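Local coordinates for chitinase (Chromobacterium violaceum, PDB 4TXG), which probably binds chitin and hydrolyses its glycosidic bonds as a glycoside hydrolase of family 18, at residues A[256-261]-A[272-277]; A[318-323]-A[330-335]; A[692-697]-A[738-743]. All coordinates share one frame; numbering follows the deposited sequence.

Interaction 1: A[256-261]-A[272-277]; sequences AETGGY and GGFYSM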
# COMPACT_ATOMS: atom_id res chain seq x y z
N ALA A 256 10.36 10.03 3.63
CA ALA A 256 11.15 11.10 4.24
C ALA A 256 10.54 11.64 5.53
O ALA A 256 11.27 12.09 6.42
CB ALA A 256 11.34 12.25 3.24
N GLU A 257 9.22 11.64 5.63
CA GLU A 257 8.59 12.29 6.79
C GLU A 257 7.75 11.35 7.65
O GLU A 257 6.87 11.80 8.40
CB GLU A 257 7.75 13.48 6.32
CG GLU A 257 8.60 14.59 5.70
CD GLU A 257 7.83 15.89 5.48
OE1 GLU A 257 6.99 15.94 4.56
OE2 GLU A 257 8.06 16.86 6.24
N THR A 258 8.03 10.06 7.59
CA THR A 258 7.47 9.15 8.58
C THR A 258 8.07 9.43 9.96
O THR A 258 7.36 9.38 10.97
CB THR A 258 7.72 7.67 8.19
OG1 THR A 258 6.72 7.27 7.24
CG2 THR A 258 7.63 6.76 9.40
N GLY A 259 9.36 9.74 10.01
CA GLY A 259 10.05 9.88 11.28
C GLY A 259 10.58 11.27 11.59
O GLY A 259 11.40 11.44 12.48
N GLY A 260 10.09 12.27 10.87
CA GLY A 260 10.56 13.63 11.08
C GLY A 260 9.85 14.56 10.11
O GLY A 260 8.89 14.16 9.48
N TYR A 261 10.34 15.78 10.00
CA TYR A 261 9.73 16.75 9.09
C TYR A 261 10.75 17.80 8.68
O TYR A 261 11.75 18.00 9.36
CB TYR A 261 8.51 17.42 9.74
CG TYR A 261 8.78 18.05 11.09
CD1 TYR A 261 9.25 19.36 11.19
CD2 TYR A 261 8.54 17.34 12.26
CE1 TYR A 261 9.49 19.93 12.42
CE2 TYR A 261 8.78 17.91 13.49
CZ TYR A 261 9.25 19.20 13.57
OH TYR A 261 9.48 19.75 14.81
N GLY A 272 11.06 12.00 15.29
CA GLY A 272 10.56 10.67 15.59
C GLY A 272 9.26 10.35 14.86
O GLY A 272 8.94 9.19 14.63
N GLY A 273 8.52 11.39 14.49
CA GLY A 273 7.28 11.24 13.72
C GLY A 273 6.34 10.16 14.24
O GLY A 273 6.00 10.14 15.42
N PHE A 274 5.92 9.27 13.35
CA PHE A 274 5.05 8.16 13.72
C PHE A 274 5.63 7.26 14.81
O PHE A 274 4.89 6.71 15.62
CB PHE A 274 4.75 7.30 12.48
CG PHE A 274 3.60 7.79 11.64
CD1 PHE A 274 2.29 7.65 12.08
CD2 PHE A 274 3.82 8.35 10.40
CE1 PHE A 274 1.23 8.09 11.30
CE2 PHE A 274 2.76 8.79 9.61
CZ PHE A 274 1.47 8.66 10.07
N TYR A 275 6.94 7.07 14.82
CA TYR A 275 7.53 6.15 15.79
C TYR A 275 7.32 6.64 17.22
O TYR A 275 6.89 5.88 18.09
CB TYR A 275 9.02 5.97 15.53
CG TYR A 275 9.33 5.32 14.19
CD1 TYR A 275 9.10 3.97 13.99
CD2 TYR A 275 9.86 6.07 13.15
CE1 TYR A 275 9.38 3.37 12.77
CE2 TYR A 275 10.16 5.49 11.93
CZ TYR A 275 9.92 4.13 11.75
OH TYR A 275 10.21 3.54 10.55
N SER A 276 7.59 7.92 17.45
CA SER A 276 7.50 8.46 18.80
C SER A 276 6.04 8.79 19.14
O SER A 276 5.65 8.76 20.30
CB SER A 276 8.40 9.70 18.95
OG SER A 276 8.21 10.60 17.87
N MET A 277 5.23 9.05 18.12
CA MET A 277 3.82 9.36 18.34
C MET A 277 3.05 8.11 18.76
O MET A 277 2.12 8.21 19.57
CB MET A 277 3.18 9.99 17.08
CG MET A 277 1.68 10.35 17.24
SD MET A 277 0.54 9.04 16.70
CE MET A 277 0.69 9.25 14.94
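The backbones of G259 and G273 pass with their CA atoms 3.9 Å apart, and two main-chain hydrogen bonds join the loop after helix 254-257 to the segment leading into helix 273-278. In the first, F274 N donates to T258 O at 2.8 Å, the nitrogen lying almost straight out from the carbonyl (C=O...N 176°). In the second, G272 N reaches G259 O at 2.9 Å, but from above the carbonyl plane, 49° out of it. The CA of G273 adds a CA-H...O contact to T258 O at 3.3 Å; a CB on G273 would run into that oxygen, and its positive phi also favours glycine.

The side chains of T258, F274 and Y275 close around this junction. T258 turns CG2 anti to its backbone N, where the methyl lies 3.8 Å from CE2 of Y275; the two side chains approach obliquely. The F274 ring presents an edge to T258 O, with CD2 at 3.7 Å. Beyond the pair, F274 stacks on F313 and Y275 meets F313 edge-to-face, while Y275 OH is hydrogen-bonded to Y315 N. T258 OG1 is hydrogen-bonded to G254 O and to E314 N, the latter belonging to the glutamate that ends DGVDIDFE, a sequence matching the family 18 signature DxxDxDxE.

All of the touching residues are buried. The contact closes the neck of an excursion, including the short strands 261-262 and 268-269, that follows barrel strand 247-253. Chemically, T258 O takes both an N-H bond that lies nearly on the line of the C=O and a CA-H contact. The neck is thus held mainly by main-chain hydrogen bonds, and apolar contacts line its side near the signature sequence.

Interaction 2: A[318-323]-A[330-335]; sequences SMNNAG and FSNARL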
# COMPACT_ATOMS: atom_id res chain seq x y z
N SER A 318 8.78 -4.87 12.85
CA SER A 318 9.78 -5.26 13.83
C SER A 318 11.10 -5.75 13.20
O SER A 318 11.98 -6.19 13.93
CB SER A 318 9.21 -6.36 14.75
OG SER A 318 9.03 -7.57 14.03
N MET A 319 11.23 -5.66 11.87
CA MET A 319 12.50 -5.97 11.21
C MET A 319 13.52 -4.88 11.54
O MET A 319 13.23 -3.70 11.38
CB MET A 319 12.35 -6.07 9.69
CG MET A 319 11.24 -6.98 9.19
SD MET A 319 11.41 -8.72 9.65
CE MET A 319 12.80 -9.25 8.67
N ASN A 320 14.69 -5.29 12.02
CA ASN A 320 15.74 -4.36 12.38
C ASN A 320 16.26 -3.63 11.13
O ASN A 320 16.39 -4.24 10.07
CB ASN A 320 16.86 -5.11 13.09
CG ASN A 320 17.98 -4.21 13.55
OD1 ASN A 320 17.82 -3.43 14.48
ND2 ASN A 320 19.14 -4.33 12.90
N ASN A 321 16.53 -2.32 11.26
CA ASN A 321 17.04 -1.49 10.15
C ASN A 321 16.13 -1.41 8.94
O ASN A 321 16.59 -1.15 7.82
CB ASN A 321 18.42 -1.99 9.69
CG ASN A 321 19.52 -1.69 10.69
OD1 ASN A 321 19.36 -0.88 11.60
ND2 ASN A 321 20.67 -2.34 10.50
N ALA A 322 14.83 -1.64 9.13
CA ALA A 322 13.91 -1.59 8.00
C ALA A 322 13.48 -0.17 7.68
O ALA A 322 13.08 0.13 6.56
CB ALA A 322 12.69 -2.45 8.28
N GLY A 323 13.56 0.71 8.67
CA GLY A 323 13.13 2.08 8.49
C GLY A 323 14.10 2.90 7.64
O GLY A 323 15.19 2.42 7.29
N PHE A 330 15.09 5.85 16.43
CA PHE A 330 13.73 5.70 16.94
C PHE A 330 13.18 4.31 16.68
O PHE A 330 12.61 3.67 17.57
CB PHE A 330 12.79 6.72 16.30
CG PHE A 330 13.08 8.14 16.67
CD1 PHE A 330 12.69 8.63 17.91
CD2 PHE A 330 13.75 8.98 15.80
CE1 PHE A 330 12.96 9.94 18.27
CE2 PHE A 330 14.02 10.30 16.15
CZ PHE A 330 13.63 10.77 17.39
N SER A 331 13.33 3.84 15.45
CA SER A 331 12.64 2.63 15.03
C SER A 331 13.25 1.39 15.66
O SER A 331 12.54 0.52 16.15
CB SER A 331 12.64 2.51 13.50
OG SER A 331 13.96 2.45 12.99
N ASN A 332 14.58 1.30 15.66
CA ASN A 332 15.23 0.11 16.20
C ASN A 332 15.05 -0.03 17.72
O ASN A 332 15.15 -1.13 18.26
CB ASN A 332 16.72 0.12 15.81
CG ASN A 332 16.94 -0.20 14.34
OD1 ASN A 332 16.06 -0.76 13.68
ND2 ASN A 332 18.12 0.14 13.82
N ALA A 333 14.76 1.07 18.40
CA ALA A 333 14.52 1.03 19.83
C ALA A 333 13.09 0.58 20.16
O ALA A 333 12.76 0.35 21.32
CB ALA A 333 14.80 2.41 20.44
N ARG A 334 12.26 0.43 19.14
CA ARG A 334 10.84 0.17 19.35
C ARG A 334 10.34 -1.09 18.64
O ARG A 334 9.14 -1.33 18.59
CB ARG A 334 10.01 1.37 18.85
CG ARG A 334 10.10 2.62 19.70
CD ARG A 334 9.58 3.84 18.92
NE ARG A 334 9.41 5.00 19.79
CZ ARG A 334 10.40 5.79 20.20
NH1 ARG A 334 11.65 5.55 19.82
NH2 ARG A 334 10.14 6.81 21.01
N LEU A 335 11.25 -1.90 18.11
CA LEU A 335 10.85 -2.99 17.21
C LEU A 335 9.75 -3.88 17.78
O LEU A 335 8.79 -4.20 17.07
CB LEU A 335 12.06 -3.86 16.85
CG LEU A 335 13.20 -3.16 16.12
CD1 LEU A 335 14.36 -4.13 15.91
CD2 LEU A 335 12.73 -2.53 14.80
O HOH W 1 13.93 -0.03 11.75
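An asparagine-mediated bridge joins two beta turns in the long loop that follows strand 308-312 of the family 18 barrel: a type II turn from M319 to A322 and a type I turn from S331 to R334 that begins on helix 328-331. N332 reaches across to N321 with both ends of its amide. Its OD1 accepts the backbone N of N321 at 2.9 Å in a nearly linear bond (N-H...O 170°), and its ND2 donates to N321 OD1 at 2.7 Å. The amide plane of N332 stands 47° from that of N321, so the two amides are not coplanar.

Beside this polar pair, the L335 methyls pack against the first two residues of the type II turn. CD2 lies 3.6 Å from M319 O, and CD1 lies 3.8 Å from N320 CA. At the far end S318 CB comes 3.2 Å from L335 O, while S318 OG is hydrogen-bonded to G379 O. M319 and N320 also pack on D670, in the Chitinase C region. On the other turn, R334 donates NE to V279 O, tying it to the chain beyond helix 273-278.

A buried serine completes the bridge through one water, which is hydrogen-bonded to S331 OG, accepts from G323 N and donates to N332 OD1 at 3.0 Å; that oxygen therefore takes two hydrogens, one from the water and one from N321 N.

Interaction 3: A[692-697]-A[738-743]; sequences GTEFQF and SVKLPS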
# COMPACT_ATOMS: atom_id res chain seq x y z
N GLY A 692 -12.71 -33.82 18.86
CA GLY A 692 -13.13 -34.06 17.50
C GLY A 692 -13.78 -32.86 16.83
O GLY A 692 -13.99 -32.86 15.61
N THR A 693 -14.11 -31.83 17.61
CA THR A 693 -14.65 -30.59 17.04
C THR A 693 -13.65 -30.02 16.02
O THR A 693 -12.46 -29.95 16.29
CB THR A 693 -14.95 -29.54 18.15
OG1 THR A 693 -16.00 -30.03 19.00
CG2 THR A 693 -15.38 -28.22 17.54
N GLU A 694 -14.13 -29.65 14.83
CA GLU A 694 -13.23 -29.24 13.75
C GLU A 694 -13.25 -27.74 13.50
O GLU A 694 -14.31 -27.15 13.32
CB GLU A 694 -13.57 -29.97 12.45
CG GLU A 694 -12.62 -29.61 11.30
CD GLU A 694 -12.93 -30.36 10.03
OE1 GLU A 694 -14.03 -30.95 9.94
OE2 GLU A 694 -12.07 -30.36 9.11
N PHE A 695 -12.07 -27.14 13.49
CA PHE A 695 -11.95 -25.73 13.17
C PHE A 695 -11.34 -25.61 11.79
O PHE A 695 -10.34 -26.27 11.51
CB PHE A 695 -11.09 -24.99 14.20
CG PHE A 695 -11.50 -25.25 15.63
CD1 PHE A 695 -12.70 -24.75 16.13
CD2 PHE A 695 -10.68 -25.97 16.48
CE1 PHE A 695 -13.08 -24.98 17.45
CE2 PHE A 695 -11.05 -26.21 17.81
CZ PHE A 695 -12.26 -25.70 18.28
N GLN A 696 -11.95 -24.81 10.92
CA GLN A 696 -11.35 -24.52 9.62
C GLN A 696 -11.22 -23.02 9.41
O GLN A 696 -11.97 -22.24 10.00
CB GLN A 696 -12.17 -25.12 8.47
CG GLN A 696 -12.18 -26.63 8.42
CD GLN A 696 -12.81 -27.16 7.15
OE1 GLN A 696 -13.20 -26.39 6.26
NE2 GLN A 696 -12.91 -28.48 7.04
N PHE A 697 -10.26 -22.61 8.59
CA PHE A 697 -10.15 -21.21 8.22
C PHE A 697 -9.32 -21.08 6.95
O PHE A 697 -8.58 -22.00 6.59
CB PHE A 697 -9.54 -20.37 9.36
CG PHE A 697 -8.31 -20.98 10.00
CD1 PHE A 697 -7.04 -20.71 9.49
CD2 PHE A 697 -8.43 -21.78 11.11
CE1 PHE A 697 -5.91 -21.26 10.08
CE2 PHE A 697 -7.30 -22.33 11.71
CZ PHE A 697 -6.04 -22.07 11.19
N SER A 738 -7.54 -27.15 8.24
CA SER A 738 -8.37 -27.79 9.26
C SER A 738 -7.51 -28.20 10.44
O SER A 738 -6.42 -28.75 10.28
CB SER A 738 -9.08 -29.01 8.69
OG SER A 738 -9.61 -29.83 9.73
N VAL A 739 -8.00 -27.94 11.64
CA VAL A 739 -7.40 -28.53 12.83
C VAL A 739 -8.54 -28.97 13.75
O VAL A 739 -9.54 -28.26 13.88
CB VAL A 739 -6.43 -27.57 13.55
CG1 VAL A 739 -7.17 -26.32 14.03
CG2 VAL A 739 -5.73 -28.30 14.71
N LYS A 740 -8.41 -30.15 14.34
CA LYS A 740 -9.44 -30.68 15.22
C LYS A 740 -8.94 -30.75 16.66
O LYS A 740 -7.76 -31.02 16.90
CB LYS A 740 -9.86 -32.08 14.78
CG LYS A 740 -10.43 -32.16 13.38
CD LYS A 740 -10.89 -33.57 13.07
CE LYS A 740 -11.42 -33.66 11.64
NZ LYS A 740 -11.87 -35.03 11.29
N LEU A 741 -9.84 -30.53 17.61
CA LEU A 741 -9.55 -30.95 18.97
C LEU A 741 -9.29 -32.45 18.92
O LEU A 741 -9.99 -33.18 18.21
CB LEU A 741 -10.70 -30.64 19.93
CG LEU A 741 -10.98 -29.16 20.23
CD1 LEU A 741 -12.22 -28.99 21.10
CD2 LEU A 741 -9.77 -28.51 20.91
N PRO A 742 -8.27 -32.93 19.64
CA PRO A 742 -8.07 -34.39 19.72
C PRO A 742 -9.32 -35.05 20.23
O PRO A 742 -10.05 -34.42 21.00
CB PRO A 742 -6.94 -34.57 20.73
CG PRO A 742 -6.36 -33.31 20.90
CD PRO A 742 -7.25 -32.20 20.40
N SER A 743 -9.53 -36.30 19.85
CA SER A 743 -10.72 -37.03 20.23
C SER A 743 -10.94 -37.01 21.74
O SER A 743 -12.08 -37.02 22.19
CB SER A 743 -10.64 -38.47 19.72
OG SER A 743 -9.56 -39.18 20.33
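This is an antiparallel strand pairing inside the mixed sheet of the C-terminal Chitinase C region, where strand 694-700 runs between strands 767-773 and 734-740. The axes of 694-697 and 738-740 approach to 4.7 Å with their directions 160° apart. F695 and V739 form the hydrogen-bonded pair: F695 N donates to V739 O at 2.8 Å and V739 N to F695 O at 2.9 Å. E694 with K740 and Q696 with S738 are the non-hydrogen-bonded pairs to either side. Past the strand ends L741 N to T693 O keeps the pattern, but the return bond to L741 O comes from G692 N and departs from it.

One face carries F695 and V739, and L741, just past the strand, reaches the F695 ring, its CG 3.8 Å from CE2. V771 of the neighbouring strand also touches F695, and F713 touches V739, so this side joins a larger apolar layer.

The opposite face is polar. E694 has CG anti to the backbone N (chi1 -178°); its chain is extended beyond that and crosses K740 obliquely. OE2 accepts S738 OG at 2.6 Å, close to the carboxylate plane on the anti side, and Q696 NE2 at 2.9 Å from well above it (67° out of plane). Q696 OE1 is in turn hydrogen-bonded to R736 NE, which fixes the sense of the amide. K740 CG lies 3.9 Å from E694 CB, although its NZ stays 4.8 Å from OE1.

Two donors on one oxygen, with a lysine close by, would tend to favour the ionised carboxylate. The pairing thus separates two faces: an apolar one with F695 and V739, and a polar one with a chain of hydrogen bonds from R736 through Q696 and E694 to S738.

Interactions 1 and 2 are neighbours in the family 18 region, their centres about 13 Å apart, and follow one another along the chain on loops after consecutive barrel strands, 247-253 and 308-312. They touch directly: Y275 of helix 273-278 packs against S331, and R334 lies against Y275 and S276, so the two loops pack against each other on one side of the barrel. Interaction 3 comes last, in the Chitinase C region, with its centre about 44 Å from that of interaction 1 and about 37 Å from that of interaction 2, and it touches neither. The chain thus joins a barrel to a sheet-built region, which the interaction 2 loop borders although interaction 3 itself is distant.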